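Esterase family protein (Staphylococcus aureus, PDB 7L0A) probably hydrolyses S-formylglutathione to formate and glutathione, acting as a serine carboxylic ester hydrolase of the esterase D family. Local coordinates at residues 52-57 with 82-87; 48-53 with 124-129; 65-70 with 246-251; 28-33 with 78-83; 155-160 with 187-192. All coordinates share one frame; numbering follows the deposited sequence.

Contact 1: 52-57 with 82-87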
# COMPACT_ATOMS: atom_id res chain seq x y z
N LEU B 52 10.45 10.88 0.11
CA LEU B 52 11.88 10.64 -0.11
C LEU B 52 12.15 10.36 -1.58
O LEU B 52 11.52 9.49 -2.18
CB LEU B 52 12.36 9.49 0.79
CG LEU B 52 13.84 9.18 0.68
CD1 LEU B 52 14.76 10.33 0.98
CD2 LEU B 52 14.16 8.00 1.60
N LEU B 53 13.07 11.13 -2.16
CA LEU B 53 13.26 11.16 -3.61
C LEU B 53 14.64 10.65 -4.00
O LEU B 53 15.66 11.24 -3.63
CB LEU B 53 13.08 12.60 -4.13
CG LEU B 53 11.73 13.21 -3.77
CD1 LEU B 53 11.72 14.68 -4.18
CD2 LEU B 53 10.63 12.42 -4.45
N HIS B 54 14.67 9.55 -4.76
CA HIS B 54 15.94 8.94 -5.13
C HIS B 54 16.54 9.60 -6.39
O HIS B 54 15.87 10.37 -7.10
CB HIS B 54 15.75 7.43 -5.33
CG HIS B 54 14.90 7.06 -6.51
ND1 HIS B 54 15.34 7.16 -7.80
CD2 HIS B 54 13.63 6.58 -6.59
CE1 HIS B 54 14.40 6.76 -8.63
NE2 HIS B 54 13.36 6.37 -7.92
N GLY B 55 17.80 9.29 -6.67
CA GLY B 55 18.50 9.79 -7.83
C GLY B 55 18.49 8.82 -9.01
O GLY B 55 17.73 7.86 -9.06
N LEU B 56 19.34 9.10 -10.01
CA LEU B 56 19.14 8.49 -11.33
C LEU B 56 19.64 7.07 -11.45
O LEU B 56 19.48 6.46 -12.53
CB LEU B 56 19.81 9.33 -12.42
CG LEU B 56 19.10 10.63 -12.69
CD1 LEU B 56 20.01 11.48 -13.62
CD2 LEU B 56 17.75 10.51 -13.32
N SER B 57 20.29 6.53 -10.44
CA SER B 57 20.77 5.17 -10.44
C SER B 57 19.96 4.27 -9.54
O SER B 57 20.39 3.16 -9.23
CB SER B 57 22.25 5.14 -10.04
OG SER B 57 23.00 5.80 -11.04
N MET B 82 8.37 6.44 -0.80
CA MET B 82 9.49 6.37 -1.74
C MET B 82 8.94 6.04 -3.12
O MET B 82 8.81 4.86 -3.48
CB MET B 82 10.49 5.30 -1.24
CG MET B 82 11.29 5.77 -0.02
SD MET B 82 11.98 4.46 1.05
CE MET B 82 10.51 3.91 1.86
N PRO B 83 8.66 7.04 -3.95
CA PRO B 83 8.17 6.75 -5.29
C PRO B 83 9.28 6.40 -6.25
O PRO B 83 10.40 6.90 -6.16
CB PRO B 83 7.51 8.07 -5.73
CG PRO B 83 8.25 9.11 -4.97
CD PRO B 83 8.60 8.47 -3.62
N ASN B 84 8.93 5.55 -7.22
CA ASN B 84 9.81 5.37 -8.37
C ASN B 84 9.78 6.62 -9.25
O ASN B 84 8.71 7.18 -9.52
CB ASN B 84 9.39 4.19 -9.22
CG ASN B 84 10.27 4.01 -10.43
OD1 ASN B 84 11.43 3.60 -10.31
ND2 ASN B 84 9.75 4.37 -11.60
N VAL B 85 10.95 7.05 -9.71
CA VAL B 85 11.07 8.18 -10.61
C VAL B 85 11.76 7.72 -11.89
O VAL B 85 12.91 7.24 -11.85
CB VAL B 85 11.81 9.36 -9.95
CG1 VAL B 85 11.92 10.51 -10.92
CG2 VAL B 85 11.15 9.74 -8.67
N ASP B 86 11.05 7.76 -13.00
CA ASP B 86 11.63 7.41 -14.29
C ASP B 86 12.44 8.58 -14.84
O ASP B 86 12.08 9.75 -14.63
CB ASP B 86 10.55 7.06 -15.31
CG ASP B 86 9.88 5.73 -15.03
OD1 ASP B 86 10.54 4.84 -14.44
OD2 ASP B 86 8.70 5.58 -15.40
N HIS B 87 13.54 8.27 -15.54
CA HIS B 87 14.35 9.34 -16.13
C HIS B 87 13.52 10.28 -16.99
O HIS B 87 13.75 11.50 -16.98
CB HIS B 87 15.47 8.75 -16.99
CG HIS B 87 16.55 8.09 -16.19
ND1 HIS B 87 17.80 7.86 -16.70
CD2 HIS B 87 16.57 7.63 -14.92
CE1 HIS B 87 18.55 7.28 -15.78
NE2 HIS B 87 17.83 7.15 -14.68
O HOH W 1 12.04 7.96 -4.32
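The imidazole of His87 has Leu56 on two sides: methyl CD2 of Leu56 sits over one face, 3.7 Å from the ring centroid in a CH-pi contact, while Leu56 O lies at the ring edge. Leu56 O accepts a hydrogen bond from His87 NE2 at 2.8 Å, on a lone pair in the carbonyl plane. His87 ND1 bonds Asn167 N, which leaves the ring pinned at both nitrogens. The His54 ring meets Asn84 CA at its edge; His54 NE2 accepts from Val85 N at 3.1 Å, the donor tilted 31° out of the ring plane. His54 ND1 donates to Gly55 O at 2.8 Å, almost exactly in plane, and this fixes the rotation of the ring. The two segments continue strands 49-53 and 79-83, parallel neighbours of the alpha/beta-hydrolase sheet, beyond their C-terminal ends, where such enzymes carry their active-site loops; the Leu56 side chain is about 7 Å from that of Ser129, the predicted nucleophile. Where the strands part, a water donates to Leu52 O and Pro83 O and accepts from His54 N, replacing direct pairing. Beside it Leu52 CB packs against Met82 CG at 4.0 Å, and Leu53 CD2 meets Pro83 CG at 4.1 Å.

Contact 2: 48-53 with 124-129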
# COMPACT_ATOMS: atom_id res chain seq x y z
N LYS B 48 3.12 11.52 10.98
CA LYS B 48 4.12 12.35 10.32
C LYS B 48 4.68 11.60 9.11
O LYS B 48 4.89 10.38 9.15
CB LYS B 48 5.26 12.72 11.27
CG LYS B 48 4.86 13.66 12.38
CD LYS B 48 6.05 13.94 13.29
CE LYS B 48 5.67 14.93 14.41
NZ LYS B 48 5.51 16.33 13.90
N THR B 49 4.96 12.33 8.04
CA THR B 49 5.24 11.73 6.76
C THR B 49 6.39 12.40 6.04
O THR B 49 6.43 13.64 5.94
CB THR B 49 3.98 11.80 5.87
OG1 THR B 49 2.89 11.11 6.51
CG2 THR B 49 4.22 11.22 4.52
N LEU B 50 7.31 11.58 5.51
CA LEU B 50 8.43 12.02 4.71
C LEU B 50 8.27 11.53 3.28
O LEU B 50 8.10 10.33 3.05
CB LEU B 50 9.75 11.50 5.28
CG LEU B 50 11.00 11.60 4.44
CD1 LEU B 50 11.30 13.09 4.15
CD2 LEU B 50 12.18 10.91 5.07
N MET B 51 8.33 12.44 2.33
CA MET B 51 8.51 12.12 0.92
C MET B 51 9.99 12.04 0.59
O MET B 51 10.73 13.02 0.80
CB MET B 51 7.84 13.20 0.06
CG MET B 51 7.99 12.98 -1.45
SD MET B 51 7.08 11.58 -2.13
CE MET B 51 5.40 12.22 -2.05
N LEU B 52 10.45 10.88 0.11
CA LEU B 52 11.88 10.64 -0.11
C LEU B 52 12.15 10.36 -1.58
O LEU B 52 11.52 9.49 -2.18
CB LEU B 52 12.36 9.49 0.79
CG LEU B 52 13.84 9.18 0.68
CD1 LEU B 52 14.76 10.33 0.98
CD2 LEU B 52 14.16 8.00 1.60
N LEU B 53 13.07 11.13 -2.16
CA LEU B 53 13.26 11.16 -3.61
C LEU B 53 14.64 10.65 -4.00
O LEU B 53 15.66 11.24 -3.63
CB LEU B 53 13.08 12.60 -4.13
CG LEU B 53 11.73 13.21 -3.77
CD1 LEU B 53 11.72 14.68 -4.18
CD2 LEU B 53 10.63 12.42 -4.45
N PHE B 124 7.42 16.33 5.51
CA PHE B 124 8.82 16.61 5.22
C PHE B 124 9.15 16.06 3.84
O PHE B 124 8.45 15.20 3.31
CB PHE B 124 9.73 16.00 6.30
CG PHE B 124 9.18 16.14 7.70
CD1 PHE B 124 8.91 17.39 8.23
CD2 PHE B 124 8.91 15.01 8.46
CE1 PHE B 124 8.40 17.52 9.52
CE2 PHE B 124 8.39 15.15 9.76
CZ PHE B 124 8.15 16.40 10.27
N ILE B 125 10.23 16.57 3.25
CA ILE B 125 10.68 16.09 1.95
C ILE B 125 12.20 16.07 1.96
O ILE B 125 12.87 16.88 2.62
CB ILE B 125 10.07 16.96 0.81
CG1 ILE B 125 10.40 16.32 -0.54
CG2 ILE B 125 10.46 18.43 0.92
CD1 ILE B 125 9.50 16.79 -1.69
N ALA B 126 12.75 15.06 1.29
CA ALA B 126 14.19 14.87 1.26
C ALA B 126 14.55 14.07 0.03
O ALA B 126 13.71 13.38 -0.56
CB ALA B 126 14.70 14.13 2.51
N GLY B 127 15.83 14.13 -0.34
CA GLY B 127 16.30 13.33 -1.46
C GLY B 127 17.72 13.67 -1.81
O GLY B 127 18.25 14.72 -1.40
N HIS B 128 18.33 12.81 -2.60
CA HIS B 128 19.73 13.02 -2.98
C HIS B 128 19.91 13.15 -4.49
O HIS B 128 19.19 12.55 -5.30
CB HIS B 128 20.60 11.87 -2.46
CG HIS B 128 20.33 10.54 -3.11
ND1 HIS B 128 19.43 9.63 -2.59
CD2 HIS B 128 20.88 9.95 -4.20
CE1 HIS B 128 19.42 8.55 -3.35
NE2 HIS B 128 20.30 8.71 -4.32
N SER B 129 20.93 13.94 -4.86
CA SER B 129 21.37 14.15 -6.24
C SER B 129 20.20 14.74 -7.03
O SER B 129 19.76 15.86 -6.70
CB SER B 129 22.00 12.88 -6.80
OG SER B 129 22.87 13.24 -7.85
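Strands 49-53 and 124-128 run parallel, their axes 4.5 Å apart at closest approach and 22° askew, with Leu50, Met51, Leu52 and Leu53 paired to Phe124, Ile125, Ala126 and Gly127. Five backbone hydrogen bonds join them, from Phe124 N to Thr49 O at one end to the longer His128 N to Leu53 O bond, 3.3 Å, at the other. On the face bearing Leu50, Ala126 CB is touched from two sides along the strand, by Leu50 CD1 at 3.9 Å and by Leu52 CD1 at 4.1 Å; Leu50 CD1 also reaches Phe124 CB. With CG anti to the backbone N (chi1 167°), Leu50 leans across the neighbouring strand, over the Phe124 carbonyl. These are central strands of an alpha/beta-hydrolase sheet, and 124-128 leads into the nucleophile elbow, where Ser129, the predicted nucleophile, has the positive phi expected of that strained turn. On the opposite face Met51 and Ile125 lie side by side, CB to CG1 4.1 Å, and Leu53 CD1 meets Ile125 CD1 at 3.9 Å. Gly127 CA comes within 3.1 Å of Leu53 O, an approach made possible by the absence of a side chain. His128 ND1 is hydrogen-bonded to Tyr63 OH, and its ring stacks on Trp247.

Contact 3: 65-70 with 246-251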
# COMPACT_ATOMS: atom_id res chain seq x y z
N ARG B 65 17.15 -1.08 0.32
CA ARG B 65 18.21 -2.07 0.20
C ARG B 65 19.56 -1.54 0.67
O ARG B 65 20.30 -2.26 1.36
CB ARG B 65 18.29 -2.56 -1.24
CG ARG B 65 17.10 -3.38 -1.67
CD ARG B 65 16.86 -3.29 -3.16
NE ARG B 65 17.98 -3.75 -3.93
CZ ARG B 65 18.05 -3.64 -5.25
NH1 ARG B 65 17.06 -3.03 -5.92
NH2 ARG B 65 19.11 -4.06 -5.88
N TYR B 66 19.90 -0.30 0.32
CA TYR B 66 21.25 0.20 0.51
C TYR B 66 21.41 1.07 1.75
O TYR B 66 22.52 1.59 1.99
CB TYR B 66 21.70 0.97 -0.78
CG TYR B 66 22.09 -0.04 -1.84
CD1 TYR B 66 21.14 -0.73 -2.56
CD2 TYR B 66 23.41 -0.42 -2.01
CE1 TYR B 66 21.49 -1.76 -3.43
CE2 TYR B 66 23.78 -1.42 -2.90
CZ TYR B 66 22.81 -2.09 -3.59
OH TYR B 66 23.15 -3.14 -4.44
N THR B 67 20.35 1.25 2.54
CA THR B 67 20.42 1.96 3.81
C THR B 67 19.60 1.18 4.82
O THR B 67 18.90 0.22 4.47
CB THR B 67 19.89 3.41 3.74
OG1 THR B 67 18.46 3.40 3.74
CG2 THR B 67 20.38 4.14 2.51
N SER B 68 19.63 1.61 6.08
CA SER B 68 18.71 1.11 7.09
C SER B 68 17.58 2.09 7.36
O SER B 68 17.13 2.20 8.50
CB SER B 68 19.47 0.77 8.37
OG SER B 68 20.38 -0.29 8.20
N ILE B 69 17.09 2.80 6.34
CA ILE B 69 16.09 3.83 6.59
C ILE B 69 14.89 3.32 7.37
O ILE B 69 14.36 4.02 8.24
CB ILE B 69 15.67 4.50 5.27
CG1 ILE B 69 14.76 5.70 5.57
CG2 ILE B 69 15.03 3.56 4.33
CD1 ILE B 69 14.30 6.41 4.35
N GLU B 70 14.42 2.11 7.09
CA GLU B 70 13.23 1.64 7.81
C GLU B 70 13.49 1.56 9.31
O GLU B 70 12.61 1.88 10.13
CB GLU B 70 12.75 0.29 7.29
CG GLU B 70 11.49 -0.13 8.04
CD GLU B 70 10.82 -1.40 7.53
OE1 GLU B 70 11.06 -1.75 6.35
OE2 GLU B 70 10.05 -2.02 8.28
N TYR B 246 27.30 7.17 2.28
CA TYR B 246 27.02 8.49 2.83
C TYR B 246 25.53 8.72 3.05
O TYR B 246 25.12 9.19 4.12
CB TYR B 246 27.61 9.59 1.92
CG TYR B 246 27.32 10.97 2.45
CD1 TYR B 246 28.00 11.47 3.54
CD2 TYR B 246 26.34 11.79 1.85
CE1 TYR B 246 27.73 12.73 4.04
CE2 TYR B 246 26.07 13.03 2.37
CZ TYR B 246 26.77 13.50 3.45
OH TYR B 246 26.50 14.74 3.99
N TRP B 247 24.67 8.40 2.05
CA TRP B 247 23.25 8.69 2.23
C TRP B 247 22.63 7.87 3.36
O TRP B 247 21.67 8.34 3.99
CB TRP B 247 22.47 8.50 0.91
CG TRP B 247 23.03 9.44 -0.15
CD1 TRP B 247 23.41 10.72 0.05
CD2 TRP B 247 23.36 9.12 -1.50
NE1 TRP B 247 23.95 11.24 -1.10
CE2 TRP B 247 23.91 10.29 -2.08
CE3 TRP B 247 23.21 7.99 -2.30
CZ2 TRP B 247 24.35 10.33 -3.39
CZ3 TRP B 247 23.64 8.02 -3.58
CH2 TRP B 247 24.20 9.20 -4.14
N ASP B 248 23.20 6.70 3.72
CA ASP B 248 22.68 5.98 4.89
C ASP B 248 22.90 6.80 6.16
O ASP B 248 21.97 6.99 6.96
CB ASP B 248 23.37 4.62 4.98
CG ASP B 248 22.92 3.81 6.17
OD1 ASP B 248 21.72 3.76 6.50
OD2 ASP B 248 23.80 3.15 6.79
N GLN B 249 24.12 7.30 6.35
CA GLN B 249 24.44 8.13 7.50
C GLN B 249 23.64 9.43 7.51
O GLN B 249 23.16 9.87 8.56
CB GLN B 249 25.93 8.48 7.49
CG GLN B 249 26.88 7.32 7.57
CD GLN B 249 28.33 7.75 7.37
OE1 GLN B 249 28.97 7.38 6.39
NE2 GLN B 249 28.84 8.55 8.31
N ALA B 250 23.53 10.06 6.33
CA ALA B 250 22.88 11.36 6.23
C ALA B 250 21.38 11.25 6.48
O ALA B 250 20.79 12.11 7.13
CB ALA B 250 23.15 11.98 4.86
N ILE B 251 20.74 10.19 5.97
CA ILE B 251 19.30 10.07 6.17
C ILE B 251 18.98 9.70 7.60
O ILE B 251 17.92 10.10 8.12
CB ILE B 251 18.69 9.10 5.16
CG1 ILE B 251 17.18 9.32 4.97
CG2 ILE B 251 18.93 7.65 5.50
CD1 ILE B 251 16.82 10.66 4.30
O HOH W 2 22.93 0.63 7.62
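Polar contact centres on the carboxylate of Asp248, which meets the turn at Thr67 and Ser68. Ser68 N donates to Asp248 OD1 over 3.0 Å with an N-H...O angle of 170°, nearly straight, although the donor approaches from above the carboxylate plane, 47° out of it. OD1 also bonds Tyr72 OH, so two donors grip one oxygen. The other oxygen, Asp248 OD2, accepts from a water at 2.8 Å, and that water is hydrogen-bonded to Ser68 OG as well. Asp248 reaches the turn because its CG stands anti to the backbone N (chi1 179°).

A second polar element shapes the turn from within: Thr67 OG1 accepts from Ile69 N at 3.0 Å, forming an ST turn, and is hydrogen-bonded to Tyr63 O on the preceding helix. Those bonds hold the Thr67 side chain while its carbon atoms face the partner helix.

The van der Waals contacts fall into two patches. Thr67 and Asp248 lie alongside one another, pointing opposite ways, with Thr67 CG2 3.8 Å from Asp248 CA and Thr67 CB 3.3 Å from Asp248 OD1. Deeper in, Ile69 CD1 meets Ile251 CG1 at 4.1 Å, one helical turn along from Trp247, whose indole meets the ring of His242, a predicted triad member, edge to face. The contact thus sets the break between helices 62-66 and 69-75 against helix 244-259, above the central sheet, with both isoleucines touching Leu52 of strand 49-53.

Contact 4: 28-33 with 78-83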
# COMPACT_ATOMS: atom_id res chain seq x y z
N THR B 28 7.07 2.50 -2.76
CA THR B 28 7.30 1.85 -1.47
C THR B 28 6.80 2.78 -0.37
O THR B 28 7.11 3.98 -0.37
CB THR B 28 8.78 1.52 -1.24
OG1 THR B 28 9.26 0.71 -2.32
CG2 THR B 28 8.98 0.77 0.11
N VAL B 29 6.03 2.24 0.57
CA VAL B 29 5.50 2.99 1.71
C VAL B 29 5.83 2.18 2.95
O VAL B 29 5.53 0.98 3.02
CB VAL B 29 3.98 3.21 1.58
CG1 VAL B 29 3.43 3.85 2.82
CG2 VAL B 29 3.67 4.09 0.33
N ILE B 30 6.46 2.82 3.94
CA ILE B 30 6.63 2.19 5.25
C ILE B 30 5.78 3.00 6.22
O ILE B 30 5.91 4.24 6.32
CB ILE B 30 8.09 2.09 5.68
CG1 ILE B 30 8.79 3.41 5.68
CG2 ILE B 30 8.82 1.00 4.83
CD1 ILE B 30 10.28 3.29 6.08
N LEU B 31 4.88 2.30 6.90
CA LEU B 31 3.82 2.92 7.68
C LEU B 31 3.93 2.45 9.11
O LEU B 31 3.66 1.27 9.38
CB LEU B 31 2.47 2.51 7.09
CG LEU B 31 1.23 3.26 7.51
CD1 LEU B 31 1.27 4.68 6.92
CD2 LEU B 31 -0.00 2.54 7.03
N PRO B 32 4.32 3.30 10.07
CA PRO B 32 4.37 2.81 11.46
C PRO B 32 3.04 2.25 11.91
O PRO B 32 1.98 2.68 11.50
CB PRO B 32 4.74 4.05 12.27
CG PRO B 32 5.46 4.93 11.27
CD PRO B 32 4.82 4.67 9.93
N GLU B 33 3.11 1.23 12.76
CA GLU B 33 1.89 0.67 13.31
C GLU B 33 1.50 1.52 14.50
O GLU B 33 2.35 1.96 15.29
CB GLU B 33 2.09 -0.81 13.64
CG GLU B 33 2.30 -1.62 12.30
CD GLU B 33 2.32 -3.12 12.46
OE1 GLU B 33 1.53 -3.67 13.26
OE2 GLU B 33 3.13 -3.77 11.75
N LEU B 78 7.91 7.45 11.91
CA LEU B 78 7.82 8.26 10.70
C LEU B 78 7.39 7.41 9.52
O LEU B 78 8.02 6.38 9.23
CB LEU B 78 9.17 8.93 10.44
CG LEU B 78 9.28 9.83 9.20
CD1 LEU B 78 8.45 11.09 9.34
CD2 LEU B 78 10.75 10.21 8.98
N ALA B 79 6.26 7.76 8.91
CA ALA B 79 5.89 7.19 7.62
C ALA B 79 6.85 7.72 6.56
O ALA B 79 7.18 8.91 6.53
CB ALA B 79 4.46 7.56 7.23
N VAL B 80 7.27 6.86 5.64
CA VAL B 80 8.11 7.29 4.52
C VAL B 80 7.53 6.80 3.20
O VAL B 80 7.15 5.63 3.06
CB VAL B 80 9.57 6.81 4.68
CG1 VAL B 80 10.45 7.45 3.59
CG2 VAL B 80 10.12 7.19 6.03
N ILE B 81 7.46 7.72 2.22
CA ILE B 81 6.94 7.46 0.89
C ILE B 81 8.12 7.53 -0.07
O ILE B 81 8.80 8.56 -0.15
CB ILE B 81 5.87 8.51 0.49
CG1 ILE B 81 4.96 8.83 1.65
CG2 ILE B 81 5.15 8.09 -0.79
CD1 ILE B 81 4.12 7.63 2.12
N MET B 82 8.37 6.44 -0.80
CA MET B 82 9.49 6.37 -1.74
C MET B 82 8.94 6.04 -3.12
O MET B 82 8.81 4.86 -3.48
CB MET B 82 10.49 5.30 -1.24
CG MET B 82 11.29 5.77 -0.02
SD MET B 82 11.98 4.46 1.05
CE MET B 82 10.51 3.91 1.86
N PRO B 83 8.66 7.04 -3.95
CA PRO B 83 8.17 6.75 -5.29
C PRO B 83 9.28 6.40 -6.25
O PRO B 83 10.40 6.90 -6.16
CB PRO B 83 7.51 8.07 -5.73
CG PRO B 83 8.25 9.11 -4.97
CD PRO B 83 8.60 8.47 -3.62
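Thr28 and Met82 form a hydrogen-bonded antiparallel pair in which all four backbone polar atoms are used on each other: Thr28 N reaches Met82 O at 3.0 Å, and Met82 N reaches Thr28 O at 2.8 Å. The first bond is nearly straight at the hydrogen, 177°. Two residues along, Ile30 and Val80 repeat the reciprocal pair of hydrogen bonds, Ile30 N to Val80 O and Val80 N to Ile30 O. Each carbonyl of this second pair takes a CA-H contact too: Val80 O from Val29 CA, and Ile30 O from Ala79 CA at 3.2 Å. Between the two pairs, Val29 and Ile81 are a non-hydrogen-bonded pair and turn their backbone polar groups outward; Val29 bonds Ile12 of strand 9-17 and Ile81 bonds strand 49-53. The Thr28 hydroxyl is met by Glu60 O.

Apolar side chains fill both faces. Ile30 and Val80 lie side by side, CG1 to CB 3.6 Å; Ile30 CG1 sits between its backbone N and carbonyl carbon (chi1 56°), which turns it onto Val80. Bending at chi3 brings Met82 CE to Thr28 CG2, 3.9 Å away. On the other face Ile81 CD1 rests against both methyls of Val29. Past the last paired residues, Pro32 CD packs on Ala79 CB at 4.0 Å.

Strands 24-32 and 79-83 run 176° apart, and this is where the antiparallel N-terminal strands join the parallel core of an alpha/beta-hydrolase sheet, away from the predicted catalytic residues.

Contact 5: 155-160 with 187-192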
# COMPACT_ATOMS: atom_id res chain seq x y z
N VAL B 155 21.91 18.44 -6.72
CA VAL B 155 22.13 19.17 -7.97
C VAL B 155 21.43 20.52 -7.87
O VAL B 155 20.20 20.60 -7.80
CB VAL B 155 21.58 18.34 -9.14
CG1 VAL B 155 21.51 19.13 -10.43
CG2 VAL B 155 22.40 17.06 -9.35
N PHE B 156 22.22 21.60 -7.83
CA PHE B 156 21.69 22.96 -7.71
C PHE B 156 21.88 23.80 -8.96
O PHE B 156 21.32 24.92 -9.04
CB PHE B 156 22.35 23.71 -6.53
CG PHE B 156 21.99 23.19 -5.15
CD1 PHE B 156 20.70 23.24 -4.68
CD2 PHE B 156 22.99 22.68 -4.31
CE1 PHE B 156 20.37 22.77 -3.39
CE2 PHE B 156 22.67 22.23 -3.04
CZ PHE B 156 21.37 22.26 -2.58
N GLU B 157 22.71 23.35 -9.89
CA GLU B 157 23.10 24.15 -11.03
C GLU B 157 22.85 23.41 -12.33
O GLU B 157 23.01 22.20 -12.43
CB GLU B 157 24.60 24.51 -11.01
CG GLU B 157 25.12 24.98 -9.69
CD GLU B 157 26.39 25.79 -9.85
OE1 GLU B 157 26.81 25.99 -11.01
OE2 GLU B 157 26.95 26.22 -8.83
N ALA B 158 22.56 24.20 -13.37
CA ALA B 158 22.27 23.61 -14.67
C ALA B 158 23.44 22.78 -15.20
O ALA B 158 23.23 21.73 -15.83
CB ALA B 158 21.93 24.74 -15.64
N GLN B 159 24.67 23.25 -15.01
CA GLN B 159 25.73 22.47 -15.63
C GLN B 159 25.90 21.12 -14.95
O GLN B 159 26.37 20.16 -15.59
CB GLN B 159 27.07 23.19 -15.62
CG GLN B 159 27.98 22.55 -16.67
CD GLN B 159 29.44 22.85 -16.48
OE1 GLN B 159 29.81 23.80 -15.79
NE2 GLN B 159 30.29 22.03 -17.09
N ASN B 160 25.49 20.99 -13.69
CA ASN B 160 25.55 19.68 -13.04
C ASN B 160 24.80 18.62 -13.86
O ASN B 160 25.10 17.42 -13.75
CB ASN B 160 24.93 19.69 -11.65
CG ASN B 160 25.64 20.56 -10.66
OD1 ASN B 160 25.03 20.96 -9.66
ND2 ASN B 160 26.93 20.81 -10.87
N ASP B 187 15.56 26.27 -12.80
CA ASP B 187 16.82 26.70 -12.21
C ASP B 187 16.61 26.98 -10.73
O ASP B 187 15.85 27.90 -10.40
CB ASP B 187 17.29 27.95 -12.96
CG ASP B 187 18.53 28.60 -12.37
OD1 ASP B 187 19.11 28.07 -11.40
OD2 ASP B 187 18.93 29.67 -12.91
N PRO B 188 17.22 26.22 -9.81
CA PRO B 188 16.94 26.44 -8.39
C PRO B 188 17.22 27.85 -7.93
O PRO B 188 16.56 28.34 -7.02
CB PRO B 188 17.86 25.43 -7.69
CG PRO B 188 17.95 24.30 -8.68
CD PRO B 188 18.01 24.98 -10.04
N TYR B 189 18.20 28.51 -8.54
CA TYR B 189 18.53 29.87 -8.14
C TYR B 189 17.42 30.84 -8.53
O TYR B 189 17.11 31.77 -7.78
CB TYR B 189 19.85 30.25 -8.78
CG TYR B 189 21.08 29.75 -8.09
CD1 TYR B 189 21.58 28.47 -8.37
CD2 TYR B 189 21.77 30.54 -7.18
CE1 TYR B 189 22.73 28.03 -7.76
CE2 TYR B 189 22.92 30.09 -6.57
CZ TYR B 189 23.38 28.83 -6.85
OH TYR B 189 24.54 28.37 -6.23
N TYR B 190 16.80 30.64 -9.70
CA TYR B 190 15.65 31.44 -10.09
C TYR B 190 14.47 31.17 -9.17
O TYR B 190 13.77 32.11 -8.76
CB TYR B 190 15.26 31.13 -11.54
CG TYR B 190 13.97 31.78 -12.01
CD1 TYR B 190 12.74 31.14 -11.84
CD2 TYR B 190 13.99 33.02 -12.60
CE1 TYR B 190 11.57 31.74 -12.24
CE2 TYR B 190 12.84 33.62 -13.02
CZ TYR B 190 11.63 32.98 -12.85
OH TYR B 190 10.49 33.61 -13.27
N LEU B 191 14.24 29.91 -8.82
CA LEU B 191 13.14 29.61 -7.91
C LEU B 191 13.37 30.26 -6.56
O LEU B 191 12.42 30.71 -5.90
CB LEU B 191 13.01 28.11 -7.76
CG LEU B 191 12.54 27.32 -9.00
CD1 LEU B 191 12.60 25.84 -8.70
CD2 LEU B 191 11.15 27.73 -9.37
N LEU B 192 14.62 30.29 -6.12
CA LEU B 192 14.94 30.88 -4.83
C LEU B 192 14.64 32.37 -4.84
O LEU B 192 13.99 32.88 -3.91
CB LEU B 192 16.40 30.61 -4.52
CG LEU B 192 17.00 31.08 -3.20
CD1 LEU B 192 16.31 30.50 -1.99
CD2 LEU B 192 18.48 30.66 -3.26
O HOH W 3 21.60 27.06 -12.70
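Val155 opens the approach, its O 4.4 Å from Pro188 CG, while its side chain lies close to that of Ser129, the predicted nucleophile. Phe156 carries the contact through its carbonyl oxygen and not its ring: Phe156 O lies 3.4 Å from Pro188 CG and, at the edge of the Tyr189 ring, 3.6 Å from Tyr189 CD1. The Phe156 ring leads away to stack on Phe222 of helix 216-228, against which Tyr189 is set edge to face. Glu157 brings its carboxylate toward the hydroxyl end of Tyr189, its plane 87° from that of the ring, but Glu157 OE2 stays 4.1 Å from Tyr189 OH, too far for a bond. Ala158 N donates at 3.1 Å to a water, which in turn makes a weak bond to Asp187 OD1. Asp187 OD1 also accepts from Tyr189 N at 3.0 Å and caps the N-terminus of helix 188-197. Asn160 folds back, its OD1 taking weak bonds from the Phe156 and Glu157 amides and its ND2 bonding Asp218. Direct contact between this loop and the helix start is therefore van der Waals only, with one water bridge, weak on its Asp187 side. Phe156 O, buried against C-H groups of Pro188 and Tyr189, has no polar partner in the model, which probably carries some desolvation cost.

In the fold
From the N terminus, strand 24-32 waits until residues 78-83 return beside it in contact 4, closing a loop of 44 residues. Within that loop lies strand 49-53, whose end starts contact 1 with 82-87; the same strand pairs with 124-129 in contact 2, so contacts 1 and 2 diverge from shared Leu52 and Leu53. Contact 2 crosses contact 4, and contact 3, spanning 65-70 to 246-251, crosses contacts 1, 2 and 4, bringing the last helix back over the sheet near strand 49-53. Contact 5 opens and closes within the span of contact 3, and meets contact 2 at Ser129 and Val155, on the active-site side.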